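Local coordinates for protein PlaB phospholipase (Legionella pneumophila, PDB 6ZTI) that probably hydrolyses phospholipids as an alpha/beta-hydrolase virulence enzyme, its activity controlled by a tetramerization that depends on bound NAD(H), at residues 33-38 and 289-294; 97-102 and 271-276; 131-136 and 192-197; 221-226 and 258-263; 280-283 and 287-290. All coordinates share one frame; numbering follows the deposited sequence. Where two conformers were deposited one is given.

Interaction 1 of 5, residues 33-38 and 289-294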
# COMPACT_ATOMS: atom_id res chain seq x y z
N GLY B 33 16.39 -12.27 -36.56
CA GLY B 33 17.64 -12.44 -37.28
C GLY B 33 17.33 -12.62 -38.75
O GLY B 33 16.33 -12.12 -39.26
N GLU B 34 18.18 -13.38 -39.44
CA GLU B 34 17.94 -13.75 -40.82
C GLU B 34 17.44 -15.19 -40.97
O GLU B 34 17.43 -15.72 -42.08
CB GLU B 34 19.21 -13.52 -41.66
CG GLU B 34 19.65 -12.05 -41.67
CD GLU B 34 20.80 -11.76 -42.64
OE1 GLU B 34 21.71 -12.61 -42.80
OE2 GLU B 34 20.79 -10.66 -43.24
N LEU B 35 16.98 -15.80 -39.88
CA LEU B 35 16.51 -17.18 -39.96
C LEU B 35 15.31 -17.37 -40.88
O LEU B 35 15.26 -18.40 -41.57
CB LEU B 35 16.17 -17.69 -38.55
CG LEU B 35 15.63 -19.12 -38.51
CD1 LEU B 35 16.66 -20.06 -39.12
CD2 LEU B 35 15.25 -19.55 -37.11
N PRO B 36 14.33 -16.46 -40.94
CA PRO B 36 13.23 -16.64 -41.92
C PRO B 36 13.71 -16.71 -43.36
O PRO B 36 13.31 -17.62 -44.10
CB PRO B 36 12.34 -15.42 -41.66
CG PRO B 36 12.62 -15.04 -40.24
CD PRO B 36 14.09 -15.31 -40.05
N GLN B 37 14.55 -15.77 -43.79
CA GLN B 37 15.11 -15.82 -45.14
C GLN B 37 15.90 -17.10 -45.36
O GLN B 37 15.89 -17.67 -46.45
CB GLN B 37 15.98 -14.59 -45.39
CG GLN B 37 15.18 -13.30 -45.56
CD GLN B 37 15.83 -12.06 -44.93
OE1 GLN B 37 16.75 -12.16 -44.11
NE2 GLN B 37 15.34 -10.88 -45.30
N TRP B 38 16.61 -17.58 -44.33
CA TRP B 38 17.41 -18.79 -44.49
C TRP B 38 16.53 -20.03 -44.65
O TRP B 38 16.83 -20.90 -45.48
CB TRP B 38 18.35 -18.96 -43.30
CG TRP B 38 19.29 -20.13 -43.44
CD1 TRP B 38 20.41 -20.18 -44.21
CD2 TRP B 38 19.19 -21.41 -42.79
NE1 TRP B 38 21.02 -21.41 -44.08
CE2 TRP B 38 20.29 -22.18 -43.21
CE3 TRP B 38 18.28 -21.97 -41.89
CZ2 TRP B 38 20.50 -23.48 -42.78
CZ3 TRP B 38 18.49 -23.26 -41.46
CH2 TRP B 38 19.59 -24.00 -41.90
N ILE B 289 20.58 -25.20 -37.23
CA ILE B 289 20.78 -26.61 -37.54
C ILE B 289 19.75 -27.47 -36.84
O ILE B 289 19.21 -28.41 -37.42
CB ILE B 289 22.22 -27.04 -37.17
CG1 ILE B 289 23.24 -26.44 -38.16
CG2 ILE B 289 22.33 -28.57 -37.13
CD1 ILE B 289 24.64 -26.35 -37.61
N TRP B 290 19.45 -27.16 -35.57
CA TRP B 290 18.53 -28.02 -34.85
C TRP B 290 17.07 -27.68 -35.13
O TRP B 290 16.21 -28.56 -35.03
CB TRP B 290 18.83 -27.97 -33.35
CG TRP B 290 20.05 -28.78 -33.05
CD1 TRP B 290 21.30 -28.31 -32.79
CD2 TRP B 290 20.15 -30.20 -33.07
NE1 TRP B 290 22.17 -29.36 -32.60
CE2 TRP B 290 21.48 -30.53 -32.78
CE3 TRP B 290 19.23 -31.23 -33.29
CZ2 TRP B 290 21.93 -31.85 -32.69
CZ3 TRP B 290 19.67 -32.54 -33.22
CH2 TRP B 290 21.01 -32.84 -32.92
N ILE B 291 16.78 -26.43 -35.51
CA ILE B 291 15.43 -26.10 -35.97
C ILE B 291 15.09 -26.92 -37.21
O ILE B 291 13.97 -27.43 -37.35
CB ILE B 291 15.28 -24.59 -36.24
CG1 ILE B 291 15.08 -23.86 -34.93
CG2 ILE B 291 14.11 -24.32 -37.18
CD1 ILE B 291 15.06 -22.36 -35.03
N LEU B 292 16.04 -27.03 -38.14
CA LEU B 292 15.79 -27.77 -39.38
C LEU B 292 15.49 -29.23 -39.10
O LEU B 292 14.60 -29.83 -39.72
CB LEU B 292 17.00 -27.63 -40.32
CG LEU B 292 16.88 -28.18 -41.74
CD1 LEU B 292 15.68 -27.57 -42.47
CD2 LEU B 292 18.16 -27.89 -42.51
N ARG B 293 16.22 -29.83 -38.15
CA ARG B 293 15.94 -31.20 -37.74
C ARG B 293 14.54 -31.32 -37.16
O ARG B 293 13.79 -32.24 -37.50
CB ARG B 293 16.98 -31.65 -36.71
CG ARG B 293 18.35 -31.98 -37.28
CD ARG B 293 18.32 -33.22 -38.17
NE ARG B 293 17.68 -34.37 -37.53
CZ ARG B 293 18.31 -35.23 -36.73
NH1 ARG B 293 19.60 -35.08 -36.44
NH2 ARG B 293 17.63 -36.25 -36.20
N CYS B 294 14.17 -30.39 -36.27
CA CYS B 294 12.85 -30.43 -35.62
C CYS B 294 11.74 -30.33 -36.66
O CYS B 294 10.78 -31.11 -36.62
CB CYS B 294 12.74 -29.31 -34.59
SG CYS B 294 13.83 -29.47 -33.12
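Leu35 and Ile291 face each other from two neighbouring helices, their CA atoms 9.8 Å apart, and the CA atoms of Trp38, one turn on, and Leu292, the residue after Ile291, lie 10.5 Å apart; the side chains bridge the gap. Helices 35-44 and 286-296 lie side by side on one face of the parallel sheet of the alpha/beta-hydrolase domain. Leu35 and Ile291 meet tip to tip, with Leu35 CD2 3.5 Å from Ile291 CD1. Ile291 CG1 is anti to the carbonyl carbon (chi1 -79°), and the trans second torsion carries CD1 out to Leu35, while the CG2 branch is left to turn elsewhere and reaches Ile97 of the sheet. Trp38 closes the other end of the contact. The six-membered half of its indole leads, and it crosses the Leu292 side chain at about a right angle; Leu292 CD2 approaches the ring obliquely. No hydrogen bond links the two segments, so the fit rests on apolar surfaces. Polar groups are handled within each helix or beyond it: Glu34, at the N-cap position of its helix, binds Met279 N through OE1, and the Glu34 carbonyl O accepts from Trp38 N at 3.0 Å. Arg293, on another side of its helix, forms a salt bridge with Glu309 of helix 300-320, while Ile291 also lies against Ile127 and Leu129 of the sheet. The indole contact is looser than the one between Leu35 and Ile291, with Trp38 CH2 4.2 Å from Leu292 CD2.

Interaction 2 of 5, residues 97-102 and 271-276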
# COMPACT_ATOMS: atom_id res chain seq x y z
N ILE B 97 7.65 -21.18 -34.72
CA ILE B 97 8.96 -21.00 -34.12
C ILE B 97 8.85 -19.78 -33.23
O ILE B 97 8.63 -18.66 -33.72
CB ILE B 97 10.05 -20.84 -35.19
CG1 ILE B 97 10.11 -22.09 -36.09
CG2 ILE B 97 11.38 -20.58 -34.53
CD1 ILE B 97 10.91 -21.88 -37.37
N THR B 98 8.96 -19.98 -31.93
CA THR B 98 8.73 -18.93 -30.95
C THR B 98 10.01 -18.61 -30.20
O THR B 98 10.93 -19.42 -30.12
CB THR B 98 7.64 -19.35 -29.95
OG1 THR B 98 8.19 -20.30 -29.03
CG2 THR B 98 6.44 -20.00 -30.67
N HIS B 99 10.06 -17.41 -29.63
CA HIS B 99 11.16 -16.97 -28.79
C HIS B 99 10.57 -16.33 -27.54
O HIS B 99 9.57 -15.61 -27.61
CB HIS B 99 12.08 -15.97 -29.53
CG HIS B 99 13.25 -15.49 -28.72
ND1 HIS B 99 13.47 -14.16 -28.45
CD2 HIS B 99 14.26 -16.16 -28.11
CE1 HIS B 99 14.56 -14.03 -27.72
NE2 HIS B 99 15.06 -15.23 -27.50
N SER B 100 11.16 -16.66 -26.40
CA SER B 100 10.82 -16.04 -25.13
C SER B 100 9.32 -16.19 -24.86
O SER B 100 8.82 -17.32 -24.80
CB SER B 100 11.34 -14.60 -25.16
OG SER B 100 11.11 -13.94 -23.94
N THR B 101 8.59 -15.09 -24.69
CA THR B 101 7.19 -15.17 -24.31
C THR B 101 6.33 -15.82 -25.39
O THR B 101 5.23 -16.30 -25.09
CB THR B 101 6.64 -13.77 -24.00
OG1 THR B 101 7.62 -13.03 -23.28
CG2 THR B 101 5.37 -13.87 -23.16
N GLY B 102 6.79 -15.82 -26.64
CA GLY B 102 6.00 -16.43 -27.70
C GLY B 102 5.64 -17.88 -27.42
O GLY B 102 4.60 -18.36 -27.88
N ILE B 271 25.41 -13.35 -29.75
CA ILE B 271 25.16 -14.77 -29.49
C ILE B 271 23.71 -15.04 -29.08
O ILE B 271 23.42 -16.06 -28.45
CB ILE B 271 26.13 -15.29 -28.42
CG1 ILE B 271 26.00 -14.47 -27.14
CG2 ILE B 271 27.56 -15.24 -28.92
CD1 ILE B 271 26.49 -15.21 -25.91
N GLY B 272 22.80 -14.14 -29.43
CA GLY B 272 21.40 -14.38 -29.16
C GLY B 272 20.89 -15.63 -29.85
O GLY B 272 21.19 -15.88 -31.02
N ILE B 273 20.07 -16.40 -29.13
CA ILE B 273 19.68 -17.73 -29.62
C ILE B 273 19.06 -17.67 -31.01
O ILE B 273 19.25 -18.59 -31.81
CB ILE B 273 18.75 -18.42 -28.61
CG1 ILE B 273 18.41 -19.84 -29.08
CG2 ILE B 273 17.48 -17.62 -28.40
CD1 ILE B 273 17.91 -20.76 -27.96
N ILE B 274 18.32 -16.60 -31.34
CA ILE B 274 17.81 -16.46 -32.71
C ILE B 274 18.33 -15.17 -33.34
O ILE B 274 18.56 -15.11 -34.56
CB ILE B 274 16.26 -16.54 -32.77
CG1 ILE B 274 15.77 -16.45 -34.23
CG2 ILE B 274 15.62 -15.48 -31.91
CD1 ILE B 274 14.27 -16.69 -34.44
N ARG B 275 18.56 -14.13 -32.53
CA ARG B 275 18.97 -12.84 -33.07
C ARG B 275 20.30 -12.92 -33.81
O ARG B 275 20.52 -12.16 -34.76
CB ARG B 275 19.06 -11.81 -31.95
CG ARG B 275 19.36 -10.39 -32.44
CD ARG B 275 18.17 -9.78 -33.18
NE ARG B 275 18.40 -8.39 -33.56
CZ ARG B 275 18.97 -8.01 -34.69
NH1 ARG B 275 19.39 -8.91 -35.57
NH2 ARG B 275 19.11 -6.71 -34.95
N SER B 276 21.20 -13.81 -33.39
CA SER B 276 22.54 -13.87 -33.95
C SER B 276 22.63 -14.64 -35.27
O SER B 276 23.71 -14.68 -35.88
CB SER B 276 23.50 -14.48 -32.93
OG SER B 276 23.28 -15.87 -32.75
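His99 leads out of strand 93-99 toward Ile273 and Ile274, just before the tight turn that carries Ser100. The run Thr98-His99-Ser100-Thr101-Gly102 matches the G-X-S-X-G pattern of serine hydrolases with threonine in first place, and Ser100, at phi 55° and psi -121° within a type II' turn from His99 to Gly102, has the positive phi expected of a nucleophile elbow. From CB, the His99 side chain runs with CG anti to its own nitrogen, which swings the imidazole between the elbow and the loop 271-276. At CG of His99 the ring meets Ile274 CG2 at 4.0 Å. That methyl sits over the face in a CH-pi contact, 4.1 Å from the centroid of the His99 ring and 16° off its normal, while Ser100 CB lies against the opposite face. Further out, CD2 and NE2 of His99 share another methyl: Ile273 CG2 is 3.5 Å from each of them. One isoleucine methyl thus lies over a face and the other meets the ring obliquely near CD2 and NE2, and NE2 also has a hydrogen-bonding partner beyond the two segments. His266 meets the His99 ring with planes about 35° apart and makes a weak hydrogen bond to Ser100 OG, consistent with a catalytic pair; a glycerol lies about 4 Å from the His99 side chain. Within 271-276, Gly272 O accepts two bonds from one residue: Ser276 N on one side of its carbonyl plane and Ser276 OG on the other, the latter at 2.7 Å.

Interaction 3 of 5, residues 131-136 and 192-197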
# COMPACT_ATOMS: atom_id res chain seq x y z
N PRO B 131 12.00 -20.36 -24.15
CA PRO B 131 10.68 -19.92 -23.66
C PRO B 131 10.65 -19.75 -22.16
O PRO B 131 11.23 -20.55 -21.42
CB PRO B 131 9.76 -21.08 -24.08
CG PRO B 131 10.67 -22.26 -23.94
CD PRO B 131 12.01 -21.80 -24.43
N ALA B 132 9.92 -18.72 -21.71
CA ALA B 132 9.75 -18.45 -20.28
C ALA B 132 8.56 -19.24 -19.74
O ALA B 132 7.61 -18.70 -19.15
CB ALA B 132 9.58 -16.96 -20.03
N ASN B 133 8.62 -20.56 -19.93
CA ASN B 133 7.46 -21.40 -19.65
C ASN B 133 7.12 -21.45 -18.17
O ASN B 133 5.95 -21.62 -17.83
CB ASN B 133 7.69 -22.81 -20.20
CG ASN B 133 7.46 -22.88 -21.69
OD1 ASN B 133 6.51 -22.30 -22.22
ND2 ASN B 133 8.34 -23.57 -22.38
N HIS B 134 8.11 -21.32 -17.29
CA HIS B 134 7.84 -21.24 -15.86
C HIS B 134 8.20 -19.87 -15.30
O HIS B 134 8.40 -19.73 -14.09
CB HIS B 134 8.59 -22.35 -15.11
CG HIS B 134 8.21 -23.73 -15.55
ND1 HIS B 134 7.13 -24.42 -15.02
CD2 HIS B 134 8.75 -24.55 -16.47
CE1 HIS B 134 7.04 -25.60 -15.60
NE2 HIS B 134 8.02 -25.71 -16.48
N GLY B 135 8.31 -18.86 -16.15
CA GLY B 135 8.50 -17.48 -15.72
C GLY B 135 9.94 -17.01 -15.87
O GLY B 135 10.85 -17.77 -16.23
N SER B 136 10.12 -15.73 -15.57
CA SER B 136 11.42 -15.06 -15.59
C SER B 136 11.62 -14.33 -14.28
O SER B 136 10.76 -13.56 -13.86
CB SER B 136 11.52 -14.05 -16.74
OG SER B 136 12.65 -13.20 -16.56
N SER B 192 6.40 -31.08 -30.43
CA SER B 192 6.80 -29.93 -29.63
C SER B 192 8.25 -30.06 -29.17
O SER B 192 8.71 -31.15 -28.81
CB SER B 192 5.87 -29.81 -28.42
OG SER B 192 6.12 -28.60 -27.74
N PHE B 193 8.97 -28.93 -29.16
CA PHE B 193 10.38 -28.92 -28.82
C PHE B 193 10.72 -27.66 -28.04
O PHE B 193 10.18 -26.58 -28.31
CB PHE B 193 11.29 -28.96 -30.06
CG PHE B 193 10.84 -29.91 -31.13
CD1 PHE B 193 9.75 -29.60 -31.93
CD2 PHE B 193 11.52 -31.10 -31.36
CE1 PHE B 193 9.33 -30.47 -32.91
CE2 PHE B 193 11.11 -31.97 -32.35
CZ PHE B 193 10.01 -31.66 -33.13
N VAL B 194 11.66 -27.79 -27.10
CA VAL B 194 12.24 -26.64 -26.41
C VAL B 194 13.74 -26.63 -26.68
O VAL B 194 14.43 -27.63 -26.48
CB VAL B 194 11.98 -26.69 -24.90
CG1 VAL B 194 12.82 -25.62 -24.18
CG2 VAL B 194 10.46 -26.49 -24.63
N LEU B 195 14.22 -25.51 -27.19
CA LEU B 195 15.65 -25.30 -27.33
C LEU B 195 16.03 -24.06 -26.55
O LEU B 195 15.31 -23.06 -26.57
CB LEU B 195 16.04 -25.15 -28.80
CG LEU B 195 15.68 -26.30 -29.74
CD1 LEU B 195 15.97 -25.93 -31.19
CD2 LEU B 195 16.43 -27.56 -29.39
N THR B 196 17.14 -24.11 -25.82
CA THR B 196 17.60 -22.91 -25.15
C THR B 196 19.11 -22.98 -24.99
O THR B 196 19.75 -23.98 -25.32
CB THR B 196 16.90 -22.72 -23.81
OG1 THR B 196 17.13 -21.39 -23.34
CG2 THR B 196 17.43 -23.70 -22.84
N GLY B 197 19.68 -21.89 -24.49
CA GLY B 197 21.09 -21.82 -24.20
C GLY B 197 21.28 -21.36 -22.77
O GLY B 197 20.32 -20.96 -22.10
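The side-chain amide of Asn133 rests against Val194 and is gripped at both ends: OD1 accepts from Arg107 NE, and ND2 donates to Thr226 O. With both polar atoms of a buried amide paired, its rotation is fixed, and Asn133 ND2 is held 4.3 Å from Val194 CG2. The backbone O of Asn133 is bound as well, by Asn177 ND2. The other methyl of Val194, CG1, stands anti to the backbone nitrogen (chi1 169°) and points at the ring of Pro131, where it is 3.9 Å from CD and 4.0 Å from CG. The valine thus divides its two branches between the proline ring and the asparagine amide. Pro131 crosses Val194 at a slant, and Pro131 CD also nears the strand backbone, 4.1 Å from Leu195 O. No hydrogen bond spans the two segments; the loop 131-136 is built from two tight turns. Ala132 is the centre of an inverse gamma turn, closed by a weak bond from Asn133 N to Pro131 O, and a type I beta turn runs from Ala132 to Gly135, in which Gly135 N reaches Ala132 O at 3.1 Å. Thr226 packs on both Pro131 and Val194, filling in the same corner. Strands 123-129 and 191-197 are parallel neighbours, and the contact folds the loop leaving the first back over the side chains of the second, at the C-terminal ends of the strands, where alpha/beta hydrolases carry their active-site loops.

Interaction 4 of 5, residues 221-226 and 258-263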
# COMPACT_ATOMS: atom_id res chain seq x y z
N VAL B 221 16.04 -16.14 -18.95
CA VAL B 221 15.28 -17.32 -18.57
C VAL B 221 16.24 -18.38 -18.07
O VAL B 221 17.26 -18.67 -18.71
CB VAL B 221 14.43 -17.86 -19.73
CG1 VAL B 221 13.27 -16.93 -20.01
CG2 VAL B 221 15.27 -18.05 -20.99
N ARG B 222 15.91 -18.98 -16.94
CA ARG B 222 16.67 -20.09 -16.42
C ARG B 222 16.41 -21.33 -17.28
O ARG B 222 15.28 -21.57 -17.70
CB ARG B 222 16.29 -20.35 -14.97
CG ARG B 222 16.49 -19.12 -14.07
CD ARG B 222 15.70 -19.22 -12.79
NE ARG B 222 16.22 -18.31 -11.79
CZ ARG B 222 15.64 -18.05 -10.62
NH1 ARG B 222 14.49 -18.63 -10.30
NH2 ARG B 222 16.21 -17.21 -9.76
N VAL B 223 17.46 -22.11 -17.54
CA VAL B 223 17.28 -23.36 -18.29
C VAL B 223 16.10 -24.14 -17.72
O VAL B 223 15.25 -24.64 -18.44
CB VAL B 223 18.57 -24.20 -18.26
CG1 VAL B 223 18.35 -25.55 -18.95
CG2 VAL B 223 19.73 -23.46 -18.91
N ALA B 224 16.07 -24.28 -16.40
CA ALA B 224 15.02 -25.08 -15.80
C ALA B 224 13.64 -24.48 -16.04
O ALA B 224 12.65 -25.22 -16.10
CB ALA B 224 15.26 -25.25 -14.29
N ALA B 225 13.55 -23.16 -16.17
CA ALA B 225 12.26 -22.54 -16.44
C ALA B 225 11.82 -22.65 -17.89
O ALA B 225 10.69 -22.26 -18.20
CB ALA B 225 12.26 -21.07 -16.05
N THR B 226 12.66 -23.17 -18.79
CA THR B 226 12.22 -23.39 -20.16
C THR B 226 11.63 -24.78 -20.37
O THR B 226 10.84 -24.97 -21.30
CB THR B 226 13.37 -23.22 -21.17
OG1 THR B 226 14.29 -24.31 -21.06
CG2 THR B 226 14.10 -21.91 -21.00
N PHE B 258 14.04 -31.65 -25.56
CA PHE B 258 14.65 -30.59 -24.77
C PHE B 258 16.14 -30.58 -25.03
O PHE B 258 16.82 -31.58 -24.79
CB PHE B 258 14.37 -30.78 -23.27
CG PHE B 258 15.05 -29.77 -22.39
CD1 PHE B 258 14.66 -28.45 -22.41
CD2 PHE B 258 16.09 -30.14 -21.55
CE1 PHE B 258 15.28 -27.51 -21.62
CE2 PHE B 258 16.71 -29.22 -20.76
CZ PHE B 258 16.30 -27.90 -20.79
N GLY B 259 16.65 -29.46 -25.50
CA GLY B 259 18.06 -29.32 -25.77
C GLY B 259 18.59 -28.01 -25.25
O GLY B 259 17.96 -26.96 -25.41
N VAL B 260 19.74 -28.07 -24.60
CA VAL B 260 20.52 -26.89 -24.22
C VAL B 260 21.65 -26.78 -25.24
O VAL B 260 22.58 -27.60 -25.25
CB VAL B 260 21.04 -26.99 -22.78
CG1 VAL B 260 21.83 -25.76 -22.41
CG2 VAL B 260 19.88 -27.19 -21.78
N LEU B 261 21.57 -25.82 -26.09
CA LEU B 261 22.52 -25.62 -27.18
C LEU B 261 23.73 -24.81 -26.71
O LEU B 261 23.61 -23.98 -25.81
CB LEU B 261 21.84 -24.89 -28.33
CG LEU B 261 20.58 -25.53 -28.90
CD1 LEU B 261 20.07 -24.73 -30.13
CD2 LEU B 261 20.84 -26.98 -29.27
N PRO B 262 24.89 -25.02 -27.33
CA PRO B 262 26.12 -24.36 -26.85
C PRO B 262 26.29 -22.93 -27.34
O PRO B 262 26.05 -22.62 -28.51
CB PRO B 262 27.23 -25.25 -27.43
CG PRO B 262 26.66 -25.74 -28.72
CD PRO B 262 25.18 -25.99 -28.41
N GLY B 263 26.74 -22.08 -26.42
CA GLY B 263 27.26 -20.77 -26.76
C GLY B 263 26.24 -19.70 -27.05
O GLY B 263 26.56 -18.70 -27.70
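Phe258 presents the rim of its ring to Val223 and Thr226, on a short, weakly bonded helical turn that lies over strand 257-261, the outermost strand of the parallel alpha/beta-hydrolase sheet within this chain. Both partners lie near the ring plane, at its edge and not over a face, and both side chains cross the phenylalanine at about a right angle. Val223 CG1 touches CZ of Phe258 at 3.6 Å, while Thr226 OG1 stands 3.4 Å from the adjacent carbon, Phe258 CE1. The same valine methyl serves a second residue of the strand: Val223 CG1 is 3.6 Å from Val260 CG2, again with the side chains at right angles, and so fits between Phe258 and Val260, whose side chains leave the same face of the strand. Thr226 OG1 is kept at the ring edge by its chi1 of 71°, which also turns the hydroxyl back onto its own helical turn. Beside this contact, Arg222 reaches away to salt bridges with Glu214 and with Asp380, a residue of a thio-NAD pocket. Val223 O takes two donors, Thr226 N at 3.0 Å and Thr226 OG1 at 2.8 Å, the hydroxyl lying in the carbonyl plane on a lone pair.

Interaction 5 of 5, residues 280-283 and 287-290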
# COMPACT_ATOMS: atom_id res chain seq x y z
N ALA B 280 25.06 -15.98 -43.42
CA ALA B 280 26.44 -16.42 -43.59
C ALA B 280 26.85 -17.44 -42.54
O ALA B 280 27.65 -18.34 -42.83
CB ALA B 280 27.38 -15.21 -43.55
N ASN B 281 26.30 -17.36 -41.34
CA ASN B 281 26.66 -18.28 -40.28
C ASN B 281 25.62 -19.36 -40.04
O ASN B 281 25.89 -20.29 -39.28
CB ASN B 281 26.94 -17.51 -38.97
CG ASN B 281 25.67 -17.01 -38.28
OD1 ASN B 281 24.57 -17.52 -38.48
ND2 ASN B 281 25.84 -16.01 -37.42
N ALA B 282 24.46 -19.30 -40.70
CA ALA B 282 23.36 -20.20 -40.35
C ALA B 282 23.77 -21.67 -40.49
O ALA B 282 23.45 -22.49 -39.63
CB ALA B 282 22.14 -19.91 -41.22
N ALA B 283 24.47 -22.01 -41.57
CA ALA B 283 24.82 -23.41 -41.80
C ALA B 283 25.59 -24.00 -40.62
O ALA B 283 25.57 -25.23 -40.44
CB ALA B 283 25.64 -23.55 -43.08
N THR B 287 21.27 -23.13 -33.44
CA THR B 287 19.82 -22.94 -33.49
C THR B 287 19.27 -23.33 -34.86
O THR B 287 18.30 -24.08 -34.96
CB THR B 287 19.46 -21.48 -33.18
OG1 THR B 287 20.07 -21.07 -31.96
CG2 THR B 287 17.95 -21.32 -33.07
N ALA B 288 19.88 -22.80 -35.92
CA ALA B 288 19.39 -23.08 -37.27
C ALA B 288 19.47 -24.56 -37.59
O ALA B 288 18.53 -25.14 -38.15
CB ALA B 288 20.19 -22.26 -38.28
N ILE B 289 20.58 -25.20 -37.23
CA ILE B 289 20.78 -26.61 -37.54
C ILE B 289 19.75 -27.47 -36.84
O ILE B 289 19.21 -28.41 -37.42
CB ILE B 289 22.22 -27.04 -37.17
CG1 ILE B 289 23.24 -26.44 -38.16
CG2 ILE B 289 22.33 -28.57 -37.13
CD1 ILE B 289 24.64 -26.35 -37.61
N TRP B 290 19.45 -27.16 -35.57
CA TRP B 290 18.53 -28.02 -34.85
C TRP B 290 17.07 -27.68 -35.13
O TRP B 290 16.21 -28.56 -35.03
CB TRP B 290 18.83 -27.97 -33.35
CG TRP B 290 20.05 -28.78 -33.05
CD1 TRP B 290 21.30 -28.31 -32.79
CD2 TRP B 290 20.15 -30.20 -33.07
NE1 TRP B 290 22.17 -29.36 -32.60
CE2 TRP B 290 21.48 -30.53 -32.78
CE3 TRP B 290 19.23 -31.23 -33.29
CZ2 TRP B 290 21.93 -31.85 -32.69
CZ3 TRP B 290 19.67 -32.54 -33.22
CH2 TRP B 290 21.01 -32.84 -32.92
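The loop leading into helix 286-296 folds back on the first turns of that helix, bringing Ala282 against Ala288 and Ala283 against Ile289. The chain reverses within a few residues, and the CA atoms of Ala282 and Ala288 come to 5.8 Å; Ala283 CA stays 6.7 Å from Ile289 CA. At this spacing the first pair's methyls meet directly, Ala282 CB lying 4.2 Å from Ala288 CB. The carbonyl oxygens of the loop touch the helix too. Ala282 O sits 3.5 Å from Ala288 CB, and Ala283 O is tight against the isoleucine, 3.2 Å from Ile289 CD1 and 3.5 Å from Ile289 CG1. Ile289 manages this because CG1 is anti to its carbonyl carbon (chi1 -72°), which carries the longer branch back over the loop. In the alpha/beta-hydrolase fold this helix follows the last strand of the parallel sheet and packs on one of its faces; here the loop 280-283 lines the side of the helix near helix 35-44, where the Trp38 indole lies on the buried methyls of both Ala282 and Ala288. The outer part of the contact lies at the surface, where Ala283 and Ile289 are both exposed. No hydrogen bond crosses between the segments. Within the loop, Asn281 makes three bonds: OD1 accepts from Thr278 N, ND2 donates to Ser276 O, and the backbone O accepts from Thr284 OG1. On the helix, the hydroxyl OG1 of Thr287 is hydrogen-bonded to Ile273 O.

Overall arrangement
Interactions 1 and 5 share the start of helix 286-296, their centres 6 Å apart, and Trp38 CZ3 of interaction 1 comes to 3.7 Å from Ala288 CB of interaction 5. Interaction 2 lies 11 Å from interaction 1, centre to centre, joined by Leu35 CD2 to Ile274 CD1 at 4.0 Å, and holds the probable nucleophile elbow. Ile273 CD1 then packs on Thr196 of interaction 3, whose centre is 10 Å from that of interaction 2. The centres of interactions 3 and 4 are 7 Å apart, tied by probable backbone hydrogen bonds, among them Thr196 O to Leu261 N at 2.7 Å. All five lie away from the thio-NAD pockets; the 221-226 segment of interaction 4 leads toward them through Arg222.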